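Local atomic coordinates of uncharacterized protein (Borrelia turicatae, PDB entry 5VJ4), a protein that is of unknown function but is a putative surface lipoprotein of a relapsing fever spirochete, differentially regulated between tick and mammal, and may bind lipids. Residues E93-A96 / Y97-E100; P105-I108 / A109-D113; D146-E150 / K151-P155. All blocks are in the same frame, centred on the assembly; numbering follows the deposited sequence.

Contact 1: E93-A96 / Y97-E100; sequences EALA and YLNE
With chi1 at 73°, CG of Tyr97 sits between its own backbone N and carbonyl carbon, and this torsion swings the phenol back over the preceding turn, where one edge of the ring meets the carbonyl of Ala94. Ala94 O lies near the ring plane, 3.2 Å from Tyr97 CD1, and meets the rim of C-H groups rather than the pi face. One face of the same ring is approached by Leu98, whose CG stands 3.9 Å above the Tyr97 ring plane, displaced toward the rim. The chain here forms two overlapping type I beta turns, Glu93 to Ala96 and Leu95 to Leu98, in the loop that precedes helix 105-114. The first is closed by a weak bond from Ala96 N to Glu93 O. In the second, Leu98 N donates to Leu95 O at 3.1 Å with an N-H...O angle of 154°, the donor standing well above the carbonyl plane; Leu95 O also accepts from Lys122 NZ. Closing this turn sets the two leucines side by side and pointing the same way, with Leu95 CG 4.0 Å from Leu98 CD1. Leucine suits both ends of the turn, since Leu95 packs on Leu160 and Ser119 while Leu98 touches the side chain of Lys122. Tyrosine reaches further: its side chain touches Lys163 and Leu167, and its hydroxyl hydrogen-bonds Leu160 O, tying the loop to helix 145-171. Beyond the turn, Asn99 takes up positive phi, at 63°, a left-handed conformation that asparagine tolerates better than most residues.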
loop_
_atom_site.group_PDB
_atom_site.type_symbol
_atom_site.label_atom_id
_atom_site.label_comp_id
_atom_site.label_asym_id
_atom_site.label_seq_id
_atom_site.Cartn_x
_atom_site.Cartn_y
_atom_site.Cartn_z
ATOM N N GLU A 93 -20.715 30.081 -1.564
ATOM C CA GLU A 93 -19.795 30.512 -0.507
ATOM C C GLU A 93 -19.051 29.323 0.112
ATOM O O GLU A 93 -17.926 29.484 0.587
ATOM C CB GLU A 93 -20.520 31.324 0.577
ATOM N N ALA A 94 -19.673 28.140 0.098
ATOM C CA ALA A 94 -19.025 26.919 0.586
ATOM C C ALA A 94 -17.845 26.490 -0.286
ATOM O O ALA A 94 -16.879 25.917 0.231
ATOM C CB ALA A 94 -20.020 25.783 0.730
ATOM N N LEU A 95 -17.915 26.779 -1.588
ATOM C CA LEU A 95 -16.803 26.478 -2.495
ATOM C C LEU A 95 -15.798 27.598 -2.682
ATOM O O LEU A 95 -14.864 27.456 -3.461
ATOM C CB LEU A 95 -17.291 25.943 -3.836
ATOM C CG LEU A 95 -17.351 24.406 -3.863
ATOM C CD1 LEU A 95 -18.325 23.856 -2.840
ATOM C CD2 LEU A 95 -17.708 23.854 -5.233
ATOM N N ALA A 96 -15.983 28.687 -1.938
ATOM C CA ALA A 96 -15.137 29.872 -2.044
ATOM C C ALA A 96 -13.673 29.659 -1.645
ATOM O O ALA A 96 -12.784 30.402 -2.071
ATOM C CB ALA A 96 -15.743 31.028 -1.278
ATOM N N TYR A 97 -13.411 28.631 -0.859
ATOM C CA TYR A 97 -12.031 28.348 -0.454
ATOM C C TYR A 97 -11.195 27.727 -1.587
ATOM O O TYR A 97 -9.965 27.559 -1.427
ATOM C CB TYR A 97 -12.001 27.451 0.806
ATOM C CG TYR A 97 -12.383 26.011 0.535
ATOM C CD1 TYR A 97 -13.732 25.651 0.347
ATOM C CD2 TYR A 97 -11.395 25.001 0.436
ATOM C CE1 TYR A 97 -14.089 24.336 0.071
ATOM C CE2 TYR A 97 -11.754 23.676 0.156
ATOM C CZ TYR A 97 -13.099 23.352 -0.019
ATOM O OH TYR A 97 -13.470 22.059 -0.291
ATOM N N LEU A 98 -11.842 27.396 -2.715
ATOM C CA LEU A 98 -11.196 26.589 -3.739
ATOM C C LEU A 98 -10.189 27.282 -4.669
ATOM O O LEU A 98 -9.059 26.792 -4.842
ATOM C CB LEU A 98 -12.219 25.762 -4.508
ATOM C CG LEU A 98 -12.556 24.460 -3.782
ATOM C CD1 LEU A 98 -13.503 23.591 -4.591
ATOM C CD2 LEU A 98 -11.303 23.679 -3.458
ATOM N N ASN A 99 -10.595 28.398 -5.270
ATOM C CA ASN A 99 -9.666 29.245 -6.073
ATOM C C ASN A 99 -9.064 28.566 -7.322
ATOM O O ASN A 99 -8.036 29.000 -7.835
ATOM C CB ASN A 99 -8.518 29.821 -5.201
ATOM C CG ASN A 99 -9.006 30.641 -4.007
ATOM O OD1 ASN A 99 -10.086 31.246 -4.021
ATOM N ND2 ASN A 99 -8.180 30.686 -2.966
ATOM N N GLU A 100 -9.712 27.507 -7.799
ATOM C CA GLU A 100 -9.212 26.704 -8.912
ATOM C C GLU A 100 -10.336 26.007 -9.622
ATOM O O GLU A 100 -11.156 25.325 -9.001
ATOM C CB GLU A 100 -8.205 25.657 -8.459
ATOM C CG GLU A 100 -6.764 25.989 -8.808
ATOM C CD GLU A 100 -5.883 24.756 -8.865
ATOM O OE1 GLU A 100 -6.379 23.676 -9.278
ATOM O OE2 GLU A 100 -4.689 24.874 -8.499
#

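Contact 2: P105-I108 / A109-D113; sequences PKLI and ALLDD
Leu107 and Leu111, one alpha-helical turn apart and both buried, make the tightly packed part of this contact: Leu111 CG rests 3.4 Å from Leu107 O, and Leu107 CD1 comes to 4.3 Å from Leu111 CG. For Leu111, a chi1 of -58° places CG beside its backbone N, which lets the branch lean back over the Leu107 carbonyl instead of running on along the helix. Leu110 lies on the same buried side. The frame beneath is regular alpha-helix, the opening turns of helix 105-114, with i to i+4 bonds from Ala109 N to Pro105 O, Leu110 N to Lys106 O, Leu111 N to Leu107 O and Asp112 N to Ile108 O. The third of these is 3.0 Å long and fairly straight, at 165°. Proline fits the first position because no backbone N-H is needed there to bond an earlier carbonyl. The other side is more open to solvent. Ile108 and Asp112 run alongside each other in the same direction, with Ile108 CG2 4.1 Å from Asp112 OD2; Asp112 is exposed, whereas Ile108 sits at the border and meets Val102. Ala109 adds little more than a methyl, its CB 3.3 Å from Lys106 O, while Lys106 extends away from the helix; small or charged residues such as Lys106, Ala109 and Asp112 suit exposed positions. Turned the other way, the leucines join this helix to helix 133-141, Leu107 on Ile136, Leu110 on Tyr137 and Asn141, and Leu111 on Leu140, with Val102 and Val116 of the flanking loops filling in beside them.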
loop_
_atom_site.group_PDB
_atom_site.type_symbol
_atom_site.label_atom_id
_atom_site.label_comp_id
_atom_site.label_asym_id
_atom_site.label_seq_id
_atom_site.Cartn_x
_atom_site.Cartn_y
_atom_site.Cartn_z
ATOM N N PRO A 105 -11.140 26.572 -22.545
ATOM C CA PRO A 105 -12.307 27.279 -23.061
ATOM C C PRO A 105 -13.327 26.395 -23.747
ATOM O O PRO A 105 -14.500 26.639 -23.535
ATOM C CB PRO A 105 -11.713 28.302 -24.016
ATOM C CG PRO A 105 -10.305 28.461 -23.559
ATOM C CD PRO A 105 -9.893 27.098 -23.108
ATOM N N LYS A 106 -12.933 25.393 -24.530
ATOM C CA LYS A 106 -13.977 24.541 -25.136
ATOM C C LYS A 106 -14.751 23.784 -24.065
ATOM O O LYS A 106 -15.969 23.644 -24.173
ATOM C CB LYS A 106 -13.480 23.630 -26.267
ATOM C CG LYS A 106 -12.002 23.349 -26.133
ATOM C CD LYS A 106 -11.431 22.801 -27.428
ATOM C CE LYS A 106 -9.902 22.791 -27.389
ATOM N NZ LYS A 106 -9.363 22.350 -28.707
ATOM N N LEU A 107 -14.041 23.337 -23.029
ATOM C CA LEU A 107 -14.683 22.660 -21.912
ATOM C C LEU A 107 -15.626 23.585 -21.177
ATOM O O LEU A 107 -16.721 23.185 -20.810
ATOM C CB LEU A 107 -13.659 22.109 -20.933
ATOM C CG LEU A 107 -14.235 21.348 -19.720
ATOM C CD1 LEU A 107 -15.189 20.236 -20.118
ATOM C CD2 LEU A 107 -13.108 20.796 -18.879
ATOM N N ILE A 108 -15.203 24.820 -20.965
ATOM C CA ILE A 108 -16.065 25.759 -20.329
ATOM C C ILE A 108 -17.325 25.960 -21.174
ATOM O O ILE A 108 -18.417 26.115 -20.649
ATOM C CB ILE A 108 -15.390 27.099 -20.186
ATOM C CG1 ILE A 108 -14.169 26.951 -19.294
ATOM C CG2 ILE A 108 -16.404 28.147 -19.684
ATOM C CD1 ILE A 108 -13.772 28.183 -18.513
ATOM N N ALA A 109 -17.170 25.965 -22.488
ATOM C CA ALA A 109 -18.301 26.202 -23.339
ATOM C C ALA A 109 -19.319 25.094 -23.152
ATOM O O ALA A 109 -20.509 25.370 -22.952
ATOM C CB ALA A 109 -17.873 26.309 -24.773
ATOM N N LEU A 110 -18.843 23.852 -23.160
ATOM C CA LEU A 110 -19.709 22.701 -22.918
ATOM C C LEU A 110 -20.412 22.767 -21.544
ATOM O O LEU A 110 -21.620 22.532 -21.448
ATOM C CB LEU A 110 -18.926 21.410 -23.085
ATOM C CG LEU A 110 -19.625 20.106 -22.747
ATOM C CD1 LEU A 110 -20.794 19.870 -23.696
ATOM C CD2 LEU A 110 -18.622 18.958 -22.788
ATOM N N LEU A 111 -19.673 23.123 -20.498
ATOM C CA LEU A 111 -20.290 23.233 -19.182
ATOM C C LEU A 111 -21.366 24.304 -19.146
ATOM O O LEU A 111 -22.390 24.113 -18.491
ATOM C CB LEU A 111 -19.263 23.439 -18.061
ATOM C CG LEU A 111 -18.145 22.393 -17.848
ATOM C CD1 LEU A 111 -17.127 22.888 -16.824
ATOM C CD2 LEU A 111 -18.685 21.029 -17.439
ATOM N N ASP A 112 -21.145 25.406 -19.871
ATOM C CA ASP A 112 -22.137 26.488 -20.006
ATOM C C ASP A 112 -23.371 25.990 -20.748
ATOM O O ASP A 112 -24.497 26.202 -20.304
ATOM C CB ASP A 112 -21.532 27.696 -20.712
ATOM C CG ASP A 112 -20.770 28.623 -19.765
ATOM O OD1 ASP A 112 -20.728 28.355 -18.544
ATOM O OD2 ASP A 112 -20.219 29.639 -20.255
ATOM N N ASP A 113 -23.146 25.270 -21.840
ATOM C CA ASP A 113 -24.224 24.579 -22.555
ATOM C C ASP A 113 -25.045 23.651 -21.649
ATOM O O ASP A 113 -26.177 23.343 -21.967
ATOM C CB ASP A 113 -23.607 23.763 -23.694
ATOM C CG ASP A 113 -24.610 23.312 -24.718
ATOM O OD1 ASP A 113 -25.762 23.801 -24.682
ATOM O OD2 ASP A 113 -24.225 22.470 -25.574
#

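Contact 3: D146-E150 / K151-P155; sequences DVVIE and KIIKP
Val148 lays its CG1 across the CG1 of Ile153, 3.8 Å away, in a contact between residues five apart rather than the usual three or four. That spacing belongs to a pi-bulge, a widened turn within helix 145-171, here just ahead of a proline. Val148 O accepts two backbone donors at once: Ile152 N, at 2.9 Å and a bent 140°, keeps the alpha pattern, whereas Ile153 N, also at 2.9 Å but straighter, makes the i to i+5 bond. Lys154 N to Ile149 O continues the wider pattern; before the bulge, Lys151 N still bonds Val147 O in the ordinary alpha manner. The axes of 146-150 and 151-155 diverge by 25°, in keeping with a bend here. For Ile153, a chi1 of -51° places CG1 beside its backbone N, and from there it reaches back to the valine. These branched aliphatic residues suit the buried side of the helix, where Val148 meets Leu143, Ile153 meets Ile124 and Val116, and Ile152 packs against Ile124, Ile127 and Phe210. Charged residues occupy the outer side. Lys154, extended beyond CG, passes across Glu150, and Glu150 OE2 remains 4.8 Å from Lys154 NZ, too far for a salt bridge although their opposite charges would probably attract. Lys151 CG, set beside its backbone N, lies 4.1 Å from Val147 CG1; the bend at chi2 then turns the rest of the chain. Pro155 has no N-H to offer the turn before it, and in the place of such a bond its ring carbon CD faces Glu150 O at 3.2 Å.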
loop_
_atom_site.group_PDB
_atom_site.type_symbol
_atom_site.label_atom_id
_atom_site.label_comp_id
_atom_site.label_asym_id
_atom_site.label_seq_id
_atom_site.Cartn_x
_atom_site.Cartn_y
_atom_site.Cartn_z
ATOM N N ASP A 146 -28.419 16.429 -17.984
ATOM C CA ASP A 146 -29.239 15.893 -16.909
ATOM C C ASP A 146 -28.357 15.003 -16.000
ATOM O O ASP A 146 -28.234 15.240 -14.782
ATOM C CB ASP A 146 -30.439 15.134 -17.484
ATOM N N VAL A 147 -27.700 14.029 -16.622
ATOM C CA VAL A 147 -26.880 13.058 -15.905
ATOM C C VAL A 147 -25.670 13.737 -15.265
ATOM O O VAL A 147 -25.437 13.613 -14.070
ATOM C CB VAL A 147 -26.441 11.881 -16.787
ATOM C CG1 VAL A 147 -26.148 10.701 -15.907
ATOM C CG2 VAL A 147 -27.530 11.497 -17.793
ATOM N N VAL A 148 -24.927 14.501 -16.044
ATOM C CA VAL A 148 -23.744 15.160 -15.515
ATOM C C VAL A 148 -24.051 15.966 -14.253
ATOM O O VAL A 148 -23.383 15.800 -13.227
ATOM C CB VAL A 148 -23.085 16.020 -16.584
ATOM C CG1 VAL A 148 -22.040 16.958 -15.980
ATOM C CG2 VAL A 148 -22.447 15.089 -17.596
ATOM N N ILE A 149 -25.079 16.802 -14.311
ATOM C CA ILE A 149 -25.415 17.639 -13.165
ATOM C C ILE A 149 -25.807 16.785 -11.955
ATOM O O ILE A 149 -25.399 17.072 -10.824
ATOM C CB ILE A 149 -26.571 18.629 -13.473
ATOM C CG1 ILE A 149 -26.172 19.676 -14.537
ATOM C CG2 ILE A 149 -27.053 19.307 -12.185
ATOM C CD1 ILE A 149 -25.462 20.922 -13.993
ATOM N N GLU A 150 -26.585 15.734 -12.183
ATOM C CA GLU A 150 -27.123 15.019 -11.042
ATOM C C GLU A 150 -26.169 13.992 -10.438
ATOM O O GLU A 150 -26.090 13.874 -9.230
ATOM C CB GLU A 150 -28.474 14.392 -11.353
ATOM C CG GLU A 150 -29.487 14.750 -10.278
ATOM C CD GLU A 150 -30.315 13.564 -9.809
ATOM O OE1 GLU A 150 -30.472 12.581 -10.579
ATOM O OE2 GLU A 150 -30.802 13.621 -8.656
ATOM N N LYS A 151 -25.419 13.288 -11.277
ATOM C CA LYS A 151 -24.537 12.213 -10.832
ATOM C C LYS A 151 -23.089 12.601 -10.700
ATOM O O LYS A 151 -22.366 11.975 -9.941
ATOM C CB LYS A 151 -24.642 11.032 -11.774
ATOM C CG LYS A 151 -26.056 10.457 -11.848
ATOM C CD LYS A 151 -26.565 9.924 -10.512
ATOM C CE LYS A 151 -27.554 8.787 -10.740
ATOM N NZ LYS A 151 -28.145 8.263 -9.479
ATOM N N ILE A 152 -22.645 13.615 -11.440
ATOM C CA ILE A 152 -21.271 14.054 -11.293
ATOM C C ILE A 152 -21.158 15.297 -10.440
ATOM O O ILE A 152 -20.454 15.299 -9.414
ATOM C CB ILE A 152 -20.558 14.239 -12.633
ATOM C CG1 ILE A 152 -20.699 12.986 -13.497
ATOM C CG2 ILE A 152 -19.091 14.597 -12.417
ATOM C CD1 ILE A 152 -20.246 11.720 -12.809
ATOM N N ILE A 153 -21.878 16.336 -10.828
ATOM C CA ILE A 153 -21.612 17.641 -10.236
ATOM C C ILE A 153 -22.189 17.774 -8.816
ATOM O O ILE A 153 -21.463 18.113 -7.886
ATOM C CB ILE A 153 -22.028 18.791 -11.172
ATOM C CG1 ILE A 153 -21.415 18.555 -12.556
ATOM C CG2 ILE A 153 -21.624 20.118 -10.557
ATOM C CD1 ILE A 153 -21.153 19.772 -13.388
ATOM N N LYS A 154 -23.473 17.469 -8.651
ATOM C CA LYS A 154 -24.121 17.567 -7.332
ATOM C C LYS A 154 -23.373 16.797 -6.235
ATOM O O LYS A 154 -23.014 17.420 -5.215
ATOM C CB LYS A 154 -25.609 17.199 -7.391
ATOM C CG LYS A 154 -26.539 18.335 -7.818
ATOM C CD LYS A 154 -27.994 17.858 -7.831
ATOM C CE LYS A 154 -28.991 18.969 -8.143
ATOM N NZ LYS A 154 -30.323 18.388 -8.473
ATOM N N PRO A 155 -23.071 15.486 -6.454
ATOM C CA PRO A 155 -22.299 14.748 -5.427
ATOM C C PRO A 155 -20.945 15.364 -5.141
ATOM O O PRO A 155 -20.588 15.531 -3.964
ATOM C CB PRO A 155 -22.121 13.359 -6.029
ATOM C CG PRO A 155 -23.252 13.234 -6.982
ATOM C CD PRO A 155 -23.387 14.604 -7.588
#

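Contact 1 is a surface loop, whereas contacts 2 and 3 are amphipathic helix turns with one side buried. The chemistry follows: paired beta turns and an aromatic edge in contact 1, regular i to i+4 bonding under leucines in contact 2, and a widened, proline-kinked turn with branched aliphatics in contact 3. Helix 145-171 contains contact 3 and, farther along, receives Leu95 and Tyr97 of contact 1. Contacts 1 and 3 also both touch helix 118-128, through Leu95 and Leu98 and through Ile152 and Ile153, while contact 2 packs mainly on helix 133-141. Contacts 2 and 3, with centres 16 Å apart, share Val116 as a neighbour, through Leu111 and Ile153.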